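Local coordinates for probable glutamine-binding lipoprotein GlnH (GLNBP) (Mycobacterium tuberculosis, PDB 6H20) that binds amino acids, apparently with specificity for aspartate, as an extracellular solute-binding lipoprotein and probably thereby helps to regulate protein kinase G and glutamate metabolism, at residues A[87-92]-A[247-252]; A[104-109]-A[116-121]; A[122-127]-A[132-137]; A[169-174]-A[231-236]; A[256-261]-A[281-286]. One frame throughout, in Å; residues are numbered along the deposited sequence.

Contact 1 (A[87-92]-A[247-252])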
# COMPACT_ATOMS: atom_id res chain seq x y z
N ARG A 87 -5.18 3.26 18.91
CA ARG A 87 -6.22 3.01 19.91
C ARG A 87 -5.79 1.92 20.89
O ARG A 87 -6.01 2.04 22.10
CB ARG A 87 -7.53 2.61 19.22
CG ARG A 87 -8.72 2.60 20.17
CD ARG A 87 -9.89 1.78 19.61
NE ARG A 87 -10.34 2.25 18.30
CZ ARG A 87 -11.16 3.28 18.10
NH1 ARG A 87 -11.62 3.97 19.14
NH2 ARG A 87 -11.51 3.63 16.87
N ASP A 88 -5.18 0.85 20.38
CA ASP A 88 -4.74 -0.23 21.25
C ASP A 88 -3.61 0.22 22.18
O ASP A 88 -3.50 -0.29 23.31
CB ASP A 88 -4.28 -1.43 20.42
CG ASP A 88 -5.44 -2.27 19.90
OD1 ASP A 88 -6.60 -1.87 20.06
OD2 ASP A 88 -5.16 -3.34 19.32
N ILE A 89 -2.77 1.16 21.74
CA ILE A 89 -1.67 1.62 22.59
C ILE A 89 -2.16 2.60 23.64
O ILE A 89 -1.83 2.49 24.83
CB ILE A 89 -0.53 2.22 21.74
CG1 ILE A 89 0.04 1.19 20.77
CG2 ILE A 89 0.58 2.80 22.65
CD1 ILE A 89 1.05 1.75 19.77
N PHE A 90 -2.95 3.58 23.21
CA PHE A 90 -3.27 4.74 24.02
C PHE A 90 -4.70 4.77 24.55
O PHE A 90 -4.99 5.58 25.44
CB PHE A 90 -3.03 6.02 23.22
CG PHE A 90 -1.59 6.25 22.87
CD1 PHE A 90 -0.72 6.77 23.81
CD2 PHE A 90 -1.11 5.92 21.62
CE1 PHE A 90 0.61 6.97 23.50
CE2 PHE A 90 0.23 6.13 21.31
CZ PHE A 90 1.09 6.65 22.26
N GLY A 91 -5.59 3.93 24.03
CA GLY A 91 -6.98 3.94 24.41
C GLY A 91 -7.88 4.72 23.47
O GLY A 91 -9.08 4.44 23.41
N VAL A 92 -7.32 5.69 22.75
CA VAL A 92 -8.04 6.42 21.70
C VAL A 92 -7.12 6.56 20.49
O VAL A 92 -5.89 6.55 20.62
CB VAL A 92 -8.49 7.82 22.17
CG1 VAL A 92 -9.44 7.70 23.36
CG2 VAL A 92 -7.29 8.68 22.52
N VAL A 247 5.51 -6.30 15.99
CA VAL A 247 4.80 -7.18 15.06
C VAL A 247 3.67 -7.91 15.77
O VAL A 247 2.52 -7.92 15.31
CB VAL A 247 5.78 -8.17 14.39
CG1 VAL A 247 5.00 -9.13 13.48
CG2 VAL A 247 6.86 -7.42 13.62
N ARG A 248 3.99 -8.55 16.90
CA ARG A 248 2.95 -9.26 17.65
C ARG A 248 1.86 -8.31 18.11
O ARG A 248 0.68 -8.65 18.04
CB ARG A 248 3.56 -10.01 18.84
CG ARG A 248 4.60 -11.02 18.45
CD ARG A 248 5.05 -11.81 19.67
NE ARG A 248 6.19 -12.67 19.39
CZ ARG A 248 6.09 -13.89 18.86
NH1 ARG A 248 4.90 -14.38 18.54
NH2 ARG A 248 7.19 -14.61 18.63
N PHE A 249 2.23 -7.11 18.56
CA PHE A 249 1.23 -6.14 19.01
C PHE A 249 0.29 -5.77 17.88
O PHE A 249 -0.94 -5.82 18.04
CB PHE A 249 1.91 -4.88 19.58
CG PHE A 249 0.94 -3.93 20.23
CD1 PHE A 249 0.19 -3.04 19.46
CD2 PHE A 249 0.74 -3.97 21.61
CE1 PHE A 249 -0.73 -2.19 20.07
CE2 PHE A 249 -0.16 -3.14 22.21
CZ PHE A 249 -0.90 -2.25 21.44
N VAL A 250 0.84 -5.38 16.72
CA VAL A 250 -0.01 -5.00 15.58
C VAL A 250 -0.87 -6.18 15.14
O VAL A 250 -2.04 -6.01 14.78
CB VAL A 250 0.86 -4.45 14.43
CG1 VAL A 250 0.02 -4.22 13.19
CG2 VAL A 250 1.54 -3.14 14.86
N ASN A 251 -0.32 -7.39 15.19
CA ASN A 251 -1.15 -8.53 14.81
C ASN A 251 -2.31 -8.72 15.77
O ASN A 251 -3.38 -9.17 15.36
CB ASN A 251 -0.29 -9.79 14.67
CG ASN A 251 0.57 -9.74 13.42
OD1 ASN A 251 0.28 -8.95 12.51
ND2 ASN A 251 1.60 -10.58 13.35
N GLY A 252 -2.11 -8.36 17.05
CA GLY A 252 -3.23 -8.32 17.98
C GLY A 252 -4.29 -7.32 17.57
O GLY A 252 -5.49 -7.63 17.60
O HOH W 1 -2.64 -5.28 20.22
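OD2 of Asp88, whose CB leans on the Phe249 ring, is held twice: by the Thr253 hydroxyl, one turn further along helix 244-259, and more weakly by a water that donates to it at 3.3 Å. The other carboxylate oxygen, OD1, forms a salt bridge with Arg256. This is helix-to-helix packing inside a solute-binding family 3 domain, in which the C-terminal end of helix 77-90 meets helix 244-259; the closest CA pair, Asp88 and Phe249, stands 8.7 Å apart. The apolar half of the contact belongs to Phe249. Its CG is anti to the backbone N (chi1 -172°), which lays the ring against Ile89 and Asp88. There CE1 lies 3.5 Å from Ile89 CG1, and CZ is 3.6 Å from Asp88 CB; both carbons approach the ring at a slant. Asp88 therefore works twice, packing with its methylene and bonding with its carboxylate. Val44 adds a further apolar neighbour to Phe249, while Ile89 also touches Ile47 of helix 45-50. Just beyond the contact helix 77-90 stops at Gly91, whose positive phi (97°) departs from helical geometry. The water that reaches Asp88 OD2 donates its second hydrogen bond to Phe249 O at 2.8 Å, and its oxygen stands 3.5 Å off the Phe249 ring plane, centred on that face.

Contact 2 (A[104-109]-A[116-121]). With ASN (asparagine), chain B.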
# COMPACT_ATOMS: atom_id res chain seq x y z
N ALA A 104 9.17 4.78 -2.35
CA ALA A 104 10.57 4.38 -2.41
C ALA A 104 11.29 4.56 -1.09
O ALA A 104 12.43 4.11 -0.97
CB ALA A 104 11.28 5.20 -3.50
N GLU A 105 10.67 5.20 -0.09
CA GLU A 105 11.30 5.45 1.20
C GLU A 105 10.73 4.62 2.34
O GLU A 105 11.17 4.78 3.48
CB GLU A 105 11.17 6.94 1.57
CG GLU A 105 11.89 7.89 0.63
CD GLU A 105 11.47 9.35 0.78
OE1 GLU A 105 10.33 9.64 1.21
OE2 GLU A 105 12.29 10.24 0.45
N ARG A 106 9.75 3.75 2.08
CA ARG A 106 9.12 3.00 3.16
C ARG A 106 10.12 2.08 3.87
O ARG A 106 10.13 2.01 5.10
CB ARG A 106 7.96 2.17 2.62
CG ARG A 106 6.80 3.02 2.14
CD ARG A 106 5.72 2.15 1.46
NE ARG A 106 6.20 1.62 0.19
CZ ARG A 106 5.42 0.99 -0.70
NH1 ARG A 106 4.13 0.79 -0.43
NH2 ARG A 106 5.93 0.56 -1.85
N VAL A 107 10.95 1.37 3.11
CA VAL A 107 11.90 0.44 3.74
C VAL A 107 12.96 1.21 4.52
O VAL A 107 13.29 0.85 5.66
CB VAL A 107 12.51 -0.51 2.70
CG1 VAL A 107 13.77 -1.18 3.26
CG2 VAL A 107 11.49 -1.55 2.28
N THR A 108 13.50 2.28 3.93
CA THR A 108 14.57 3.02 4.59
C THR A 108 14.11 3.64 5.90
O THR A 108 14.84 3.60 6.90
CB THR A 108 15.13 4.09 3.66
OG1 THR A 108 15.71 3.46 2.51
CG2 THR A 108 16.21 4.89 4.37
N ALA A 109 12.90 4.20 5.94
CA ALA A 109 12.44 4.80 7.18
C ALA A 109 12.33 3.77 8.29
O ALA A 109 12.59 4.07 9.45
CB ALA A 109 11.10 5.50 6.97
N ASP A 116 7.52 4.36 13.74
CA ASP A 116 7.21 3.10 14.40
C ASP A 116 6.65 2.08 13.41
O ASP A 116 7.02 0.90 13.44
CB ASP A 116 6.18 3.32 15.52
CG ASP A 116 6.68 4.26 16.60
OD1 ASP A 116 7.76 4.00 17.19
OD2 ASP A 116 5.98 5.25 16.91
N ILE A 117 5.75 2.52 12.54
CA ILE A 117 5.12 1.64 11.56
C ILE A 117 4.95 2.40 10.25
O ILE A 117 4.88 3.63 10.24
CB ILE A 117 3.76 1.07 12.02
CG1 ILE A 117 2.73 2.19 12.21
CG2 ILE A 117 3.93 0.26 13.31
CD1 ILE A 117 1.34 1.69 12.62
N VAL A 118 4.90 1.66 9.15
CA VAL A 118 4.47 2.18 7.86
C VAL A 118 3.13 1.54 7.56
O VAL A 118 3.00 0.31 7.58
CB VAL A 118 5.49 1.84 6.75
CG1 VAL A 118 4.89 2.12 5.36
CG2 VAL A 118 6.78 2.64 6.94
N VAL A 119 2.12 2.36 7.32
CA VAL A 119 0.82 1.89 6.83
C VAL A 119 0.60 2.67 5.54
O VAL A 119 0.09 3.80 5.55
CB VAL A 119 -0.33 2.10 7.83
CG1 VAL A 119 -1.56 1.32 7.38
CG2 VAL A 119 0.08 1.65 9.24
N LYS A 120 1.07 2.10 4.44
CA LYS A 120 1.06 2.79 3.15
C LYS A 120 1.05 1.75 2.05
O LYS A 120 2.08 1.51 1.40
CB LYS A 120 2.27 3.72 3.02
CG LYS A 120 2.11 4.69 1.83
CD LYS A 120 3.46 5.20 1.35
CE LYS A 120 3.33 6.16 0.16
NZ LYS A 120 2.31 5.76 -0.85
N THR A 121 -0.11 1.12 1.87
CA THR A 121 -0.36 0.10 0.85
C THR A 121 0.85 -0.82 0.62
O THR A 121 1.23 -1.10 -0.51
CB THR A 121 -0.84 0.73 -0.47
OG1 THR A 121 0.16 1.62 -1.02
CG2 THR A 121 -2.14 1.52 -0.25
N ASN B . 1.35 -2.04 -3.07
CA ASN B . 2.40 -1.69 -4.04
C ASN B . 3.75 -1.73 -3.35
O ASN B . 4.75 -1.25 -3.91
CB ASN B . 2.14 -0.32 -4.66
CG ASN B . 2.29 0.81 -3.67
OD1 ASN B . 2.28 0.61 -2.46
ND2 ASN B . 2.47 2.00 -4.19
OXT ASN B . 3.82 -2.24 -2.21
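Arg106 and Val118 bring the two backbones closest, their CA atoms 6.7 Å apart, where the first turn of helix 106-111 lies against strand 117-118. Further along the segment, Lys120 and Thr121 turn their backbone carbonyls to the ligand side. From there the Arg106 side chain runs on toward the ligand. Its methylenes run roughly perpendicular to the Val118 and Lys120 side chains, with CG 3.9 Å from Val118 CG1 and CD 3.8 Å from Lys120 CD. A bend at chi3 (-70°) then swings the guanidinium into the pocket. NH1 grips two oxygens at the guanidinium edge: Lys120 O at 2.8 Å, met almost head-on by the donor (C=O...N 170°) and lying in the guanidinium plane, and OD1 of the bound asparagine, also at 2.8 Å. Arg106 NH2 donates to the carboxylate atom O of the bound asparagine at 3.0 Å, with an N-H...O angle of 160°. One arginine thus reads both the carboxylate and the side-chain amide of the ligand, while the Lys120 carbonyl helps to fix its rotation. Thr121 completes the grip: its O accepts from the ligand N at 2.7 Å and its OG1 donates to OD1 at 2.8 Å. The Lys120 ammonium turns to Asp58. In the fold this is a beta-alpha-beta crossover: helix 106-111 joins strand 96-100 to strand 117-118, and strand 53-57 runs parallel between them.

Contact 3 (A[122-127]-A[132-137]). With ASN (asparagine), chain B.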
# COMPACT_ATOMS: atom_id res chain seq x y z
N MET A 122 1.46 -1.31 1.70
CA MET A 122 2.79 -1.89 1.57
C MET A 122 2.69 -3.39 1.34
O MET A 122 2.46 -4.15 2.28
CB MET A 122 3.66 -1.56 2.78
CG MET A 122 5.13 -1.81 2.51
SD MET A 122 6.12 -1.21 3.88
CE MET A 122 7.75 -1.61 3.26
N SER A 123 2.88 -3.81 0.09
CA SER A 123 2.82 -5.23 -0.23
C SER A 123 3.92 -6.00 0.47
O SER A 123 5.09 -5.60 0.49
CB SER A 123 2.94 -5.46 -1.73
OG SER A 123 1.82 -4.88 -2.38
N ILE A 124 3.54 -7.13 1.04
CA ILE A 124 4.47 -8.01 1.75
C ILE A 124 5.14 -8.90 0.71
O ILE A 124 4.46 -9.66 0.01
CB ILE A 124 3.71 -8.87 2.76
CG1 ILE A 124 2.99 -8.03 3.82
CG2 ILE A 124 4.66 -9.88 3.44
CD1 ILE A 124 1.82 -8.78 4.51
N THR A 125 6.46 -8.81 0.60
CA THR A 125 7.21 -9.62 -0.35
C THR A 125 8.41 -10.26 0.34
O THR A 125 8.88 -9.79 1.38
CB THR A 125 7.72 -8.81 -1.56
OG1 THR A 125 8.74 -7.90 -1.13
CG2 THR A 125 6.57 -8.04 -2.23
N CYS A 126 8.93 -11.31 -0.28
CA CYS A 126 10.11 -11.97 0.28
C CYS A 126 11.33 -11.05 0.26
O CYS A 126 12.10 -11.01 1.22
CB CYS A 126 10.39 -13.26 -0.48
SG CYS A 126 9.19 -14.54 -0.08
N GLU A 127 11.51 -10.29 -0.83
CA GLU A 127 12.64 -9.37 -0.88
C GLU A 127 12.54 -8.31 0.22
O GLU A 127 13.53 -7.99 0.87
CB GLU A 127 12.73 -8.71 -2.26
CG GLU A 127 13.42 -9.57 -3.31
CD GLU A 127 14.78 -10.08 -2.86
OE1 GLU A 127 14.93 -11.30 -2.69
OE2 GLU A 127 15.70 -9.25 -2.67
N VAL A 132 12.78 -5.66 6.32
CA VAL A 132 11.84 -5.17 7.32
C VAL A 132 10.92 -6.31 7.74
O VAL A 132 10.84 -7.35 7.07
CB VAL A 132 11.00 -3.99 6.81
CG1 VAL A 132 11.90 -2.84 6.37
CG2 VAL A 132 10.08 -4.42 5.67
N ASN A 133 10.21 -6.10 8.83
CA ASN A 133 9.17 -7.03 9.25
C ASN A 133 7.80 -6.54 8.80
O ASN A 133 7.62 -5.40 8.40
CB ASN A 133 9.20 -7.23 10.77
CG ASN A 133 9.15 -8.67 11.14
OD1 ASN A 133 8.28 -9.39 10.65
ND2 ASN A 133 10.09 -9.12 11.97
N PHE A 134 6.81 -7.44 8.89
CA PHE A 134 5.44 -7.09 8.51
C PHE A 134 4.47 -7.77 9.46
O PHE A 134 4.71 -8.89 9.94
CB PHE A 134 5.07 -7.58 7.11
CG PHE A 134 5.77 -6.85 5.99
CD1 PHE A 134 5.31 -5.62 5.54
CD2 PHE A 134 6.87 -7.42 5.37
CE1 PHE A 134 5.94 -4.96 4.49
CE2 PHE A 134 7.52 -6.76 4.33
CZ PHE A 134 7.05 -5.53 3.88
N SER A 135 3.35 -7.10 9.69
CA SER A 135 2.17 -7.71 10.29
C SER A 135 1.56 -8.73 9.33
O SER A 135 1.99 -8.89 8.18
CB SER A 135 1.10 -6.65 10.53
OG SER A 135 0.56 -6.18 9.30
N THR A 136 0.53 -9.42 9.82
CA THR A 136 -0.33 -10.20 8.95
C THR A 136 -1.03 -9.29 7.94
O THR A 136 -1.03 -8.06 8.04
CB THR A 136 -1.38 -10.95 9.76
OG1 THR A 136 -2.13 -10.03 10.56
CG2 THR A 136 -0.72 -12.01 10.66
N VAL A 137 -1.66 -9.92 6.95
CA VAL A 137 -2.26 -9.17 5.84
C VAL A 137 -3.52 -8.45 6.32
O VAL A 137 -4.42 -9.08 6.90
CB VAL A 137 -2.59 -10.13 4.69
CG1 VAL A 137 -3.33 -9.40 3.55
CG2 VAL A 137 -1.34 -10.83 4.19
N ASN B . 1.35 -2.04 -3.07
CA ASN B . 2.40 -1.69 -4.04
C ASN B . 3.75 -1.73 -3.35
O ASN B . 4.75 -1.25 -3.91
CB ASN B . 2.14 -0.32 -4.66
CG ASN B . 2.29 0.81 -3.67
OD1 ASN B . 2.28 0.61 -2.46
ND2 ASN B . 2.47 2.00 -4.19
OXT ASN B . 3.82 -2.24 -2.21
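Apolar contact dominates, and Phe134 is its centre. Ile124 lays CG1 over one face of the ring in a CH-pi contact, 4.0 Å from the centroid and 26° off the normal; having CG1 beside the backbone N (chi1 -60°) puts it there. Further out, Ile124 CD1 packs 3.8 Å from Val137 CG2. The second kind is Met-aromatic: the extended Met122 chain passes the ring rim, with SD 3.8 Å from Phe134 CE1 in an oblique approach and CG in the ring plane at the edge. Polar bonds serve the ligand or the backbone. Ser123 N donates to the bound asparagine OXT at 2.9 Å, and the ligand N donates to Ser123 OG at 3.0 Å; that hydroxyl is also bonded to Gln233 OE1. Thr125 caps the short, weakly bonded helix 126-129 through Arg128 N. The chemistry thus splits by side: Met122 and Ile124 face the buried Phe134 ring, whereas Ser123 between them points its CB away and reaches the ligand, so the apolar grip probably steadies its two bonds.

Contact 4 (A[169-174]-A[231-236]). With ASN (asparagine), chain B.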
# COMPACT_ATOMS: atom_id res chain seq x y z
N GLY A 169 9.86 2.68 -6.72
CA GLY A 169 9.92 2.00 -5.44
C GLY A 169 8.78 1.06 -5.18
O GLY A 169 8.55 0.67 -4.02
N THR A 170 8.05 0.66 -6.22
CA THR A 170 6.85 -0.15 -6.01
C THR A 170 6.99 -1.52 -6.66
O THR A 170 7.77 -1.72 -7.60
CB THR A 170 5.62 0.55 -6.61
OG1 THR A 170 5.78 0.71 -8.03
CG2 THR A 170 5.37 1.90 -5.94
N THR A 171 6.19 -2.46 -6.15
CA THR A 171 6.10 -3.76 -6.80
C THR A 171 5.48 -3.61 -8.18
O THR A 171 5.75 -4.44 -9.06
CB THR A 171 5.18 -4.68 -5.99
OG1 THR A 171 3.90 -4.04 -5.84
CG2 THR A 171 5.79 -5.02 -4.60
N SER A 172 4.71 -2.54 -8.38
CA SER A 172 4.03 -2.32 -9.66
C SER A 172 5.03 -2.15 -10.78
O SER A 172 4.86 -2.69 -11.88
CB SER A 172 3.16 -1.07 -9.55
OG SER A 172 2.42 -1.07 -8.35
N LEU A 173 6.10 -1.39 -10.51
CA LEU A 173 7.17 -1.21 -11.49
C LEU A 173 7.79 -2.55 -11.85
O LEU A 173 8.01 -2.85 -13.03
CB LEU A 173 8.22 -0.26 -10.91
CG LEU A 173 9.54 -0.06 -11.65
CD1 LEU A 173 9.31 0.30 -13.11
CD2 LEU A 173 10.36 1.03 -10.95
N ARG A 174 8.06 -3.38 -10.84
CA ARG A 174 8.68 -4.68 -11.10
C ARG A 174 7.82 -5.54 -12.02
O ARG A 174 8.34 -6.21 -12.92
CB ARG A 174 8.96 -5.39 -9.77
CG ARG A 174 9.50 -6.80 -9.93
CD ARG A 174 10.89 -6.82 -10.56
NE ARG A 174 11.40 -8.19 -10.68
CZ ARG A 174 10.98 -9.07 -11.57
NH1 ARG A 174 11.49 -10.29 -11.60
NH2 ARG A 174 10.03 -8.74 -12.44
N ALA A 231 -0.90 -9.43 -10.49
CA ALA A 231 0.02 -9.73 -9.40
C ALA A 231 -0.64 -9.44 -8.07
O ALA A 231 -1.10 -8.32 -7.84
CB ALA A 231 1.28 -8.87 -9.50
N ASP A 232 -0.66 -10.43 -7.18
CA ASP A 232 -1.24 -10.24 -5.85
C ASP A 232 -0.46 -9.20 -5.06
O ASP A 232 0.77 -9.09 -5.15
CB ASP A 232 -1.17 -11.57 -5.10
CG ASP A 232 -1.80 -11.49 -3.74
OD1 ASP A 232 -2.97 -11.07 -3.68
OD2 ASP A 232 -1.13 -11.86 -2.74
N GLN A 233 -1.19 -8.44 -4.24
CA GLN A 233 -0.62 -7.35 -3.43
C GLN A 233 -1.20 -7.44 -2.03
O GLN A 233 -2.18 -6.78 -1.69
CB GLN A 233 -0.94 -5.99 -4.06
CG GLN A 233 -0.60 -5.90 -5.55
CD GLN A 233 0.90 -5.93 -5.84
OE1 GLN A 233 1.72 -5.52 -5.02
NE2 GLN A 233 1.25 -6.41 -7.03
N PRO A 234 -0.61 -8.28 -1.18
CA PRO A 234 -1.11 -8.41 0.19
C PRO A 234 -0.50 -7.36 1.10
O PRO A 234 0.71 -7.40 1.36
CB PRO A 234 -0.68 -9.83 0.58
CG PRO A 234 0.62 -10.06 -0.22
CD PRO A 234 0.57 -9.13 -1.44
N TYR A 235 -1.31 -6.42 1.59
CA TYR A 235 -0.78 -5.31 2.37
C TYR A 235 -0.46 -5.74 3.80
O TYR A 235 -1.25 -6.41 4.46
CB TYR A 235 -1.81 -4.19 2.47
CG TYR A 235 -2.14 -3.47 1.19
CD1 TYR A 235 -1.49 -3.75 -0.01
CD2 TYR A 235 -3.12 -2.50 1.19
CE1 TYR A 235 -1.82 -3.05 -1.19
CE2 TYR A 235 -3.45 -1.81 0.03
CZ TYR A 235 -2.80 -2.09 -1.15
OH TYR A 235 -3.16 -1.38 -2.29
N GLY A 236 0.70 -5.30 4.29
CA GLY A 236 1.05 -5.49 5.67
C GLY A 236 1.47 -4.16 6.28
O GLY A 236 1.86 -3.23 5.57
N ASN B . 1.35 -2.04 -3.07
CA ASN B . 2.40 -1.69 -4.04
C ASN B . 3.75 -1.73 -3.35
O ASN B . 4.75 -1.25 -3.91
CB ASN B . 2.14 -0.32 -4.66
CG ASN B . 2.29 0.81 -3.67
OD1 ASN B . 2.28 0.61 -2.46
ND2 ASN B . 2.47 2.00 -4.19
OXT ASN B . 3.82 -2.24 -2.21
O HOH W 2 3.60 -6.41 -8.69
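Thr171 carries OG1 between its backbone N and carbonyl carbon (chi1 57°), while Gln233 folds at chi2 (-68°) and turns its amide back toward the threonine. The side chains run antiparallel alongside each other and meet in one bond: Thr171 OG1 donates to Gln233 OE1 at 2.8 Å, tilted 34° from the carbonyl plane. The same OE1 is also bonded to the Ser123 hydroxyl, so two side chains hold this oxygen. On the far branch of the amide, NE2 donates to Ala231 O at 3.1 Å, from above that carbonyl's plane, and to a water at 2.9 Å that passes a weak bond to Thr171 O. With oxygen and nitrogen each given matching partners, the amide has one clear orientation. Thr171 also opens helix 171-176, where its backbone N donates to the bound asparagine O at 2.9 Å. Thr170 stands at the N-cap, its OG1 accepting from Leu173 N at 3.3 Å. Strand 232-240 pairs with strand 139-148, and in binding proteins of this type such paired strands commonly form the hinge between two lobes; the threonine-to-glutamine bond would then tie the ligand-binding helix start to the hinge. The chemistry implies a favourable electrostatic setting: the helix N-terminus, pointing its N-H at the ligand carboxylate, would probably help to stabilise that negative charge.

Contact 5 (A[256-261]-A[281-286])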
# COMPACT_ATOMS: atom_id res chain seq x y z
N ARG A 256 -8.19 -8.04 16.51
CA ARG A 256 -9.33 -7.31 17.06
C ARG A 256 -10.22 -6.77 15.96
O ARG A 256 -11.44 -7.00 15.97
CB ARG A 256 -8.88 -6.18 17.98
CG ARG A 256 -10.09 -5.48 18.57
CD ARG A 256 -9.70 -4.37 19.50
NE ARG A 256 -8.88 -3.31 18.91
CZ ARG A 256 -9.34 -2.32 18.14
NH1 ARG A 256 -10.63 -2.28 17.80
NH2 ARG A 256 -8.52 -1.38 17.70
N ILE A 257 -9.65 -6.04 14.99
CA ILE A 257 -10.52 -5.36 14.02
C ILE A 257 -11.15 -6.33 13.03
O ILE A 257 -12.24 -6.06 12.51
CB ILE A 257 -9.82 -4.17 13.34
CG1 ILE A 257 -8.68 -4.64 12.42
CG2 ILE A 257 -9.35 -3.16 14.37
CD1 ILE A 257 -8.13 -3.50 11.51
N ARG A 258 -10.50 -7.46 12.74
CA ARG A 258 -11.15 -8.44 11.87
C ARG A 258 -12.39 -9.03 12.52
O ARG A 258 -13.32 -9.44 11.81
CB ARG A 258 -10.21 -9.57 11.49
CG ARG A 258 -9.06 -9.16 10.59
CD ARG A 258 -8.38 -10.40 10.04
NE ARG A 258 -7.06 -10.12 9.48
CZ ARG A 258 -5.92 -10.17 10.17
NH1 ARG A 258 -5.92 -10.46 11.48
NH2 ARG A 258 -4.77 -9.91 9.56
N ASN A 259 -12.43 -9.08 13.85
CA ASN A 259 -13.47 -9.81 14.56
C ASN A 259 -14.48 -8.91 15.26
O ASN A 259 -15.56 -9.40 15.63
CB ASN A 259 -12.82 -10.74 15.59
CG ASN A 259 -12.24 -11.95 14.93
OD1 ASN A 259 -12.98 -12.87 14.57
ND2 ASN A 259 -10.93 -11.96 14.74
N ASP A 260 -14.18 -7.63 15.47
CA ASP A 260 -15.08 -6.77 16.21
C ASP A 260 -15.91 -5.86 15.32
O ASP A 260 -16.58 -4.96 15.82
CB ASP A 260 -14.35 -5.99 17.32
CG ASP A 260 -13.54 -4.80 16.81
OD1 ASP A 260 -13.50 -4.52 15.58
OD2 ASP A 260 -12.93 -4.11 17.66
N GLY A 261 -15.86 -6.07 14.00
CA GLY A 261 -16.62 -5.28 13.06
C GLY A 261 -15.90 -4.07 12.52
O GLY A 261 -16.39 -3.44 11.57
N PRO A 281 -9.01 -10.47 5.21
CA PRO A 281 -8.00 -11.48 4.89
C PRO A 281 -7.71 -12.34 6.12
O PRO A 281 -7.65 -11.84 7.24
CB PRO A 281 -6.77 -10.66 4.50
CG PRO A 281 -7.25 -9.28 4.28
CD PRO A 281 -8.51 -9.10 5.06
N THR A 282 -7.57 -13.64 5.89
CA THR A 282 -7.31 -14.55 7.00
C THR A 282 -5.83 -14.45 7.39
O THR A 282 -4.96 -14.58 6.53
CB THR A 282 -7.65 -15.98 6.60
OG1 THR A 282 -9.06 -16.07 6.33
CG2 THR A 282 -7.29 -16.96 7.70
N PRO A 283 -5.52 -14.21 8.67
CA PRO A 283 -4.11 -14.11 9.07
C PRO A 283 -3.43 -15.46 9.03
O PRO A 283 -4.04 -16.51 9.28
CB PRO A 283 -4.20 -13.58 10.50
CG PRO A 283 -5.52 -14.10 11.01
CD PRO A 283 -6.44 -14.00 9.80
N ARG A 284 -2.14 -15.43 8.71
CA ARG A 284 -1.29 -16.62 8.72
C ARG A 284 -0.13 -16.37 9.67
O ARG A 284 0.47 -15.29 9.65
CB ARG A 284 -0.77 -16.90 7.30
CG ARG A 284 0.21 -18.04 7.22
CD ARG A 284 0.87 -18.10 5.85
NE ARG A 284 0.49 -19.29 5.10
CZ ARG A 284 1.10 -20.47 5.19
NH1 ARG A 284 2.14 -20.62 6.01
NH2 ARG A 284 0.68 -21.50 4.46
N TYR A 285 0.17 -17.36 10.51
CA TYR A 285 1.21 -17.24 11.53
C TYR A 285 2.30 -18.28 11.33
O TYR A 285 2.00 -19.44 11.04
CB TYR A 285 0.59 -17.39 12.93
CG TYR A 285 -0.39 -16.28 13.26
CD1 TYR A 285 0.05 -14.97 13.37
CD2 TYR A 285 -1.74 -16.55 13.42
CE1 TYR A 285 -0.85 -13.94 13.65
CE2 TYR A 285 -2.65 -15.53 13.71
CZ TYR A 285 -2.19 -14.23 13.82
OH TYR A 285 -3.07 -13.21 14.10
N VAL A 286 3.56 -17.86 11.51
CA VAL A 286 4.69 -18.79 11.45
C VAL A 286 4.76 -19.65 12.69
O VAL A 286 5.30 -20.76 12.66
CB VAL A 286 6.01 -18.03 11.26
CG1 VAL A 286 5.96 -17.15 10.05
CG2 VAL A 286 6.33 -17.19 12.49
O HOH W 3 -3.29 -10.67 13.01
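Arg258 and Pro283 make the tight half of this contact, the flat guanidinium lying against the proline ring. Pro283 CB sits 3.4 Å above the guanidinium plane, displaced from its centre, and CG comes within 3.7 Å of Arg258 NH1. Arg258 arrives with its chain extended from CG to NE, which carries NE to 2.9 Å from Pro281 O and CD to 3.2 Å from the same oxygen. NH2 is hydrogen-bonded to Val137 O and the Thr136 hydroxyl, and those bonds help to fix the rotation of the group against the proline. What is being clasped is the C-terminal tail of the chain, which returns past the end of helix 244-259 and adds the short, weakly bonded strand 284-285 in parallel to strand 29-30. Toward Tyr285 the fit is looser: its OH comes no closer than 4.7 Å to Arg258 NH1, and a water does the joining. The water lies in the guanidinium plane at the edge, accepts from Arg258 NH1 at 3.0 Å and donates to Tyr285 OH at 2.8 Å; that hydroxyl is also bonded to Glu255.

Overall arrangement
Contacts 2, 3 and 4 surround the bound asparagine, their centres 10 to 13 Å apart, and each gives it at least one hydrogen bond. Contacts 3 and 4 are joined directly by the backbone pair Ile124 N and Pro234 O at 2.9 Å. Contacts 1 and 5 lie away from the pocket, 13 Å apart between centres; they share helix 244-259 and are tied by Asp88 OD1 and Arg256 NE, 2.9 Å apart. That helix is linked back to the pocket through contact 3: Asn251 OD1 meets Thr136 N at 2.7 Å, and Arg258 reaches the end of 132-137. Contacts 2 and 5 stay apart, about 9 Å between nearest atoms.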